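Local coordinates for benzoylformate Decarboxylase (Polynucleobacter necessarius, PDB 4K9Q), which probably decarboxylates benzoylformate to benzaldehyde and carbon dioxide, using bound thiamine diphosphate and a magnesium ion, at residues T30-F35 with F39-A44; A52-L57 with K63-N68. All blocks are in the same frame, centred on the assembly; numbering follows the deposited sequence.

Contact 1 (T30-F35 with F39-A44); sequences TFLKDF and FNYVLA
Phe35 and Phe39 bring the two backbones closest, 7.4 Å from CA to CA, where the chain, having left helix 29-32 through a type II turn from Leu32 to Phe35, heads into strand 40-43. The contact is apolar and centres on the ring of Phe35. The first torsion (chi1 -164°) swings this ring away from its own backbone N and over the start of the strand, where its CE1 atom lies 3.5 Å from Phe39 CB and 3.6 Å from the backbone N of Tyr41. Tyr41 meets it in two ways. Its CB sits over one face, 4.1 Å from the ring centroid of Phe35, as a CH-pi contact, while its own ring turns an edge to the Phe35 face in a T-shaped pair with planes at 81°. Leu32 adds the branched end of its side chain from the last residue of the short helix 29-32: CD2 comes 3.8 Å from Tyr41 CE2, and the two side chains cross at about a right angle. Phe39 offers mainly its CB here, since its ring leads away to meet Phe9 edge-to-face on helix 4-15. Phe35 and Tyr41 also pack on Pro475 of the second subunit, and Asp34 OD1 is hydrogen-bonded to Asn473 of that subunit. The contact thus closes the helix-to-strand half of the beta-alpha-beta unit formed by strand 19-22, helix 29-32 and strand 40-43. Aromatic residues suit the site because the face of Phe35 can take the edge of Tyr41; cohesion comes from dispersion and ring electrostatics, without hydrogen bonds between the segments.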
loop_
_atom_site.group_PDB
_atom_site.type_symbol
_atom_site.label_atom_id
_atom_site.label_comp_id
_atom_site.label_asym_id
_atom_site.label_seq_id
_atom_site.Cartn_x
_atom_site.Cartn_y
_atom_site.Cartn_z
ATOM N N THR A 30 -11.456 -25.832 8.023
ATOM C CA THR A 30 -12.900 -25.621 7.985
ATOM C C THR A 30 -13.419 -25.440 6.551
ATOM O O THR A 30 -14.569 -25.757 6.250
ATOM C CB THR A 30 -13.311 -24.429 8.864
ATOM O OG1 THR A 30 -12.465 -23.311 8.573
ATOM C CG2 THR A 30 -13.144 -24.791 10.334
ATOM N N PHE A 31 -12.564 -24.926 5.672
ATOM C CA PHE A 31 -12.891 -24.845 4.249
ATOM C C PHE A 31 -12.860 -26.229 3.596
ATOM O O PHE A 31 -13.696 -26.552 2.749
ATOM C CB PHE A 31 -11.904 -23.909 3.541
ATOM C CG PHE A 31 -12.022 -23.917 2.044
ATOM C CD1 PHE A 31 -13.172 -23.460 1.422
ATOM C CD2 PHE A 31 -10.970 -24.378 1.255
ATOM C CE1 PHE A 31 -13.281 -23.458 0.042
ATOM C CE2 PHE A 31 -11.067 -24.378 -0.137
ATOM C CZ PHE A 31 -12.224 -23.923 -0.744
ATOM N N LEU A 32 -11.897 -27.051 4.011
ATOM C CA LEU A 32 -11.657 -28.342 3.377
ATOM C C LEU A 32 -12.417 -29.504 4.015
ATOM O O LEU A 32 -12.408 -30.607 3.489
ATOM C CB LEU A 32 -10.161 -28.657 3.403
ATOM C CG LEU A 32 -9.257 -27.670 2.653
ATOM C CD1 LEU A 32 -7.812 -28.019 2.911
ATOM C CD2 LEU A 32 -9.545 -27.668 1.153
ATOM N N LYS A 33 -13.067 -29.255 5.146
ATOM C CA LYS A 33 -13.871 -30.275 5.808
ATOM C C LYS A 33 -14.860 -30.925 4.840
ATOM O O LYS A 33 -15.547 -30.230 4.090
ATOM C CB LYS A 33 -14.615 -29.636 6.986
ATOM C CG LYS A 33 -15.684 -30.512 7.620
ATOM C CD LYS A 33 -16.300 -29.789 8.812
ATOM C CE LYS A 33 -17.462 -30.560 9.400
ATOM N NZ LYS A 33 -18.604 -30.629 8.452
ATOM N N ASP A 34 -14.930 -32.255 4.867
ATOM C CA ASP A 34 -15.818 -33.014 3.989
ATOM C C ASP A 34 -15.675 -32.583 2.529
ATOM O O ASP A 34 -16.664 -32.415 1.819
ATOM C CB ASP A 34 -17.271 -32.861 4.439
ATOM C CG ASP A 34 -17.539 -33.508 5.788
ATOM O OD1 ASP A 34 -16.952 -34.574 6.061
ATOM O OD2 ASP A 34 -18.335 -32.946 6.571
ATOM N N PHE A 35 -14.437 -32.399 2.088
ATOM C CA PHE A 35 -14.179 -31.977 0.721
ATOM C C PHE A 35 -14.988 -32.852 -0.237
ATOM O O PHE A 35 -14.944 -34.079 -0.148
ATOM C CB PHE A 35 -12.686 -32.065 0.411
ATOM C CG PHE A 35 -12.288 -31.295 -0.812
ATOM C CD1 PHE A 35 -12.120 -31.937 -2.028
ATOM C CD2 PHE A 35 -12.109 -29.924 -0.749
ATOM C CE1 PHE A 35 -11.760 -31.222 -3.159
ATOM C CE2 PHE A 35 -11.758 -29.203 -1.874
ATOM C CZ PHE A 35 -11.584 -29.856 -3.080
ATOM N N PHE A 39 -15.261 -32.420 -6.542
ATOM C CA PHE A 39 -14.142 -31.489 -6.690
ATOM C C PHE A 39 -12.864 -32.313 -6.613
ATOM O O PHE A 39 -12.880 -33.445 -6.126
ATOM C CB PHE A 39 -14.146 -30.452 -5.570
ATOM C CG PHE A 39 -15.139 -29.340 -5.771
ATOM C CD1 PHE A 39 -16.497 -29.611 -5.863
ATOM C CD2 PHE A 39 -14.714 -28.020 -5.849
ATOM C CE1 PHE A 39 -17.400 -28.593 -6.052
ATOM C CE2 PHE A 39 -15.609 -27.000 -6.030
ATOM C CZ PHE A 39 -16.960 -27.283 -6.133
ATOM N N ASN A 40 -11.765 -31.750 -7.101
ATOM C CA ASN A 40 -10.458 -32.395 -6.993
ATOM C C ASN A 40 -9.530 -31.525 -6.166
ATOM O O ASN A 40 -9.396 -30.338 -6.442
ATOM C CB ASN A 40 -9.844 -32.603 -8.374
ATOM C CG ASN A 40 -10.416 -33.811 -9.096
ATOM O OD1 ASN A 40 -10.824 -34.791 -8.471
ATOM N ND2 ASN A 40 -10.430 -33.754 -10.421
ATOM N N TYR A 41 -8.913 -32.107 -5.144
ATOM C CA TYR A 41 -7.880 -31.418 -4.376
ATOM C C TYR A 41 -6.540 -32.001 -4.774
ATOM O O TYR A 41 -6.353 -33.227 -4.758
ATOM C CB TYR A 41 -8.094 -31.606 -2.877
ATOM C CG TYR A 41 -7.118 -30.832 -2.017
ATOM C CD1 TYR A 41 -5.883 -31.368 -1.676
ATOM C CD2 TYR A 41 -7.429 -29.558 -1.551
ATOM C CE1 TYR A 41 -4.991 -30.665 -0.898
ATOM C CE2 TYR A 41 -6.542 -28.845 -0.762
ATOM C CZ TYR A 41 -5.323 -29.408 -0.436
ATOM O OH TYR A 41 -4.427 -28.713 0.345
ATOM N N VAL A 42 -5.613 -31.119 -5.122
ATOM C CA VAL A 42 -4.271 -31.516 -5.531
ATOM C C VAL A 42 -3.249 -30.973 -4.538
ATOM O O VAL A 42 -3.014 -29.759 -4.477
ATOM C CB VAL A 42 -3.928 -30.991 -6.945
ATOM C CG1 VAL A 42 -2.482 -31.339 -7.318
ATOM C CG2 VAL A 42 -4.900 -31.539 -7.975
ATOM N N LEU A 43 -2.635 -31.870 -3.771
ATOM C CA LEU A 43 -1.635 -31.480 -2.784
ATOM C C LEU A 43 -0.309 -31.182 -3.447
ATOM O O LEU A 43 0.152 -31.956 -4.300
ATOM C CB LEU A 43 -1.429 -32.600 -1.750
ATOM C CG LEU A 43 -0.301 -32.369 -0.743
ATOM C CD1 LEU A 43 -0.638 -31.216 0.219
ATOM C CD2 LEU A 43 0.019 -33.665 0.020
ATOM N N ALA A 44 0.308 -30.067 -3.060
ATOM C CA ALA A 44 1.737 -29.895 -3.309
ATOM C C ALA A 44 2.453 -29.544 -2.000
ATOM O O ALA A 44 1.837 -29.031 -1.057
ATOM C CB ALA A 44 1.980 -28.838 -4.378
#

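Contact 2 (A52-L57 with K63-N68); sequences AIADGL and KPVIVN
Both carboxylate oxygens of the buried Asp55 are gripped twice, OD1 by Thr90 and by Gln59, one turn on in the same helix, and OD2 by Trp402 and Asn88; Thr90, Asn88 and Trp402 probably tie helix 47-61 to its surroundings on a side turned away from strand 66-69. Towards the strand the contact is apolar. There the backbones come closest between Ala54 and Val65, 5.9 Å from CA to CA. Ala54 CB fits between two valines, 3.8 Å from Val65 CG1 and a tight 3.5 Å from Val67 CG2; alanine suits this place because its single methyl lets the helix lie close on the sheet. Val65 divides its branches: CG1, anti to the backbone N (chi1 171°), meets Ala54 CB, and CG2 mainly Leu57, whose CG is 3.8 Å from Val65 CG2. A glycine in place of Val65 would remove both branches and would probably open a gap beneath Ala54 and Leu57, letting the leucine side chain shift. Val21 on the neighbouring strand 19-22 extends the same layer, touching both Ala54 and Val65. Helix and parallel sheet are therefore joined by close-packed aliphatic side chains in the core of this alpha/beta domain, while the polar grip on Asp55 is turned away from the strand.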
loop_
_atom_site.group_PDB
_atom_site.type_symbol
_atom_site.label_atom_id
_atom_site.label_comp_id
_atom_site.label_asym_id
_atom_site.label_seq_id
_atom_site.Cartn_x
_atom_site.Cartn_y
_atom_site.Cartn_z
ATOM N N ALA A 52 2.123 -22.525 -9.081
ATOM C CA ALA A 52 2.535 -22.838 -10.454
ATOM C C ALA A 52 1.751 -24.009 -11.080
ATOM O O ALA A 52 1.438 -23.990 -12.265
ATOM C CB ALA A 52 4.049 -23.078 -10.525
ATOM N N ILE A 53 1.450 -25.028 -10.284
ATOM C CA ILE A 53 0.609 -26.139 -10.744
ATOM C C ILE A 53 -0.764 -25.598 -11.165
ATOM O O ILE A 53 -1.282 -25.915 -12.248
ATOM C CB ILE A 53 0.465 -27.198 -9.639
ATOM C CG1 ILE A 53 1.810 -27.897 -9.413
ATOM C CG2 ILE A 53 -0.606 -28.231 -10.002
ATOM C CD1 ILE A 53 1.822 -28.798 -8.170
ATOM N N ALA A 54 -1.362 -24.783 -10.306
ATOM C CA ALA A 54 -2.645 -24.168 -10.624
ATOM C C ALA A 54 -2.570 -23.313 -11.897
ATOM O O ALA A 54 -3.482 -23.322 -12.718
ATOM C CB ALA A 54 -3.145 -23.334 -9.440
ATOM N N ASP A 55 -1.472 -22.583 -12.053
ATOM C CA ASP A 55 -1.246 -21.722 -13.213
ATOM C C ASP A 55 -1.234 -22.589 -14.479
ATOM O O ASP A 55 -1.999 -22.352 -15.416
ATOM C CB ASP A 55 0.080 -20.968 -13.029
ATOM C CG ASP A 55 0.266 -19.825 -14.015
ATOM O OD1 ASP A 55 -0.432 -19.782 -15.041
ATOM O OD2 ASP A 55 1.148 -18.968 -13.762
ATOM N N GLY A 56 -0.397 -23.624 -14.495
ATOM C CA GLY A 56 -0.355 -24.537 -15.631
ATOM C C GLY A 56 -1.721 -25.131 -15.963
ATOM O O GLY A 56 -2.131 -25.161 -17.131
ATOM N N LEU A 57 -2.437 -25.613 -14.944
ATOM C CA LEU A 57 -3.770 -26.166 -15.159
ATOM C C LEU A 57 -4.734 -25.114 -15.723
ATOM O O LEU A 57 -5.439 -25.369 -16.702
ATOM C CB LEU A 57 -4.323 -26.755 -13.865
ATOM C CG LEU A 57 -5.691 -27.430 -13.979
ATOM C CD1 LEU A 57 -5.656 -28.523 -15.051
ATOM C CD2 LEU A 57 -6.091 -28.007 -12.626
ATOM N N LYS A 63 -9.776 -21.413 -17.764
ATOM C CA LYS A 63 -10.706 -21.008 -16.725
ATOM C C LYS A 63 -9.956 -21.012 -15.403
ATOM O O LYS A 63 -8.837 -21.527 -15.320
ATOM C CB LYS A 63 -11.918 -21.940 -16.671
ATOM C CG LYS A 63 -11.598 -23.362 -16.320
ATOM C CD LYS A 63 -12.902 -24.145 -16.221
ATOM C CE LYS A 63 -12.660 -25.599 -15.954
ATOM N NZ LYS A 63 -13.960 -26.327 -15.784
ATOM N N PRO A 64 -10.559 -20.422 -14.370
ATOM C CA PRO A 64 -9.856 -20.318 -13.091
ATOM C C PRO A 64 -9.626 -21.670 -12.423
ATOM O O PRO A 64 -10.350 -22.640 -12.653
ATOM C CB PRO A 64 -10.806 -19.468 -12.241
ATOM C CG PRO A 64 -11.612 -18.681 -13.243
ATOM C CD PRO A 64 -11.807 -19.636 -14.380
ATOM N N VAL A 65 -8.589 -21.707 -11.600
ATOM C CA VAL A 65 -8.336 -22.803 -10.686
ATOM C C VAL A 65 -8.185 -22.143 -9.317
ATOM O O VAL A 65 -7.689 -21.021 -9.224
ATOM C CB VAL A 65 -7.047 -23.562 -11.064
ATOM C CG1 VAL A 65 -6.686 -24.574 -9.965
ATOM C CG2 VAL A 65 -7.217 -24.262 -12.421
ATOM N N ILE A 66 -8.651 -22.803 -8.262
ATOM C CA ILE A 66 -8.496 -22.266 -6.916
ATOM C C ILE A 66 -7.187 -22.734 -6.293
ATOM O O ILE A 66 -6.836 -23.912 -6.374
ATOM C CB ILE A 66 -9.659 -22.680 -6.007
ATOM C CG1 ILE A 66 -10.951 -22.010 -6.486
ATOM C CG2 ILE A 66 -9.365 -22.294 -4.567
ATOM C CD1 ILE A 66 -12.162 -22.500 -5.765
ATOM N N VAL A 67 -6.457 -21.791 -5.710
ATOM C CA VAL A 67 -5.297 -22.076 -4.884
ATOM C C VAL A 67 -5.757 -21.907 -3.432
ATOM O O VAL A 67 -6.425 -20.936 -3.099
ATOM C CB VAL A 67 -4.140 -21.095 -5.209
ATOM C CG1 VAL A 67 -3.081 -21.097 -4.104
ATOM C CG2 VAL A 67 -3.514 -21.442 -6.561
ATOM N N ASN A 68 -5.434 -22.864 -2.571
ATOM C CA ASN A 68 -5.782 -22.753 -1.156
ATOM C C ASN A 68 -4.512 -22.957 -0.344
ATOM O O ASN A 68 -3.955 -24.058 -0.315
ATOM C CB ASN A 68 -6.848 -23.786 -0.777
ATOM C CG ASN A 68 -7.373 -23.603 0.642
ATOM O OD1 ASN A 68 -7.367 -24.546 1.439
ATOM N ND2 ASN A 68 -7.847 -22.398 0.960
#

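Contact 1 closes before contact 2 opens along the chain, and helix 47-61 is the next element after strand 40-43. Both reach the same parallel sheet, where strand 19-22 lies between strands 40-43 and 66-69. Their centres are 14 Å apart, yet they touch: Ala44 CB packs on Ile53 CD1 at 3.8 Å, and Phe31 CD2 lies 3.6 Å from Asn68 OD1. Contact 2 is wholly buried within the subunit, whereas contact 1 borders the second subunit. Neither lies at the annotated cofactor site; the side chain of Tyr41 is about 9 Å, and that of Val67 about 11 Å, from a bound thiamine diphosphate.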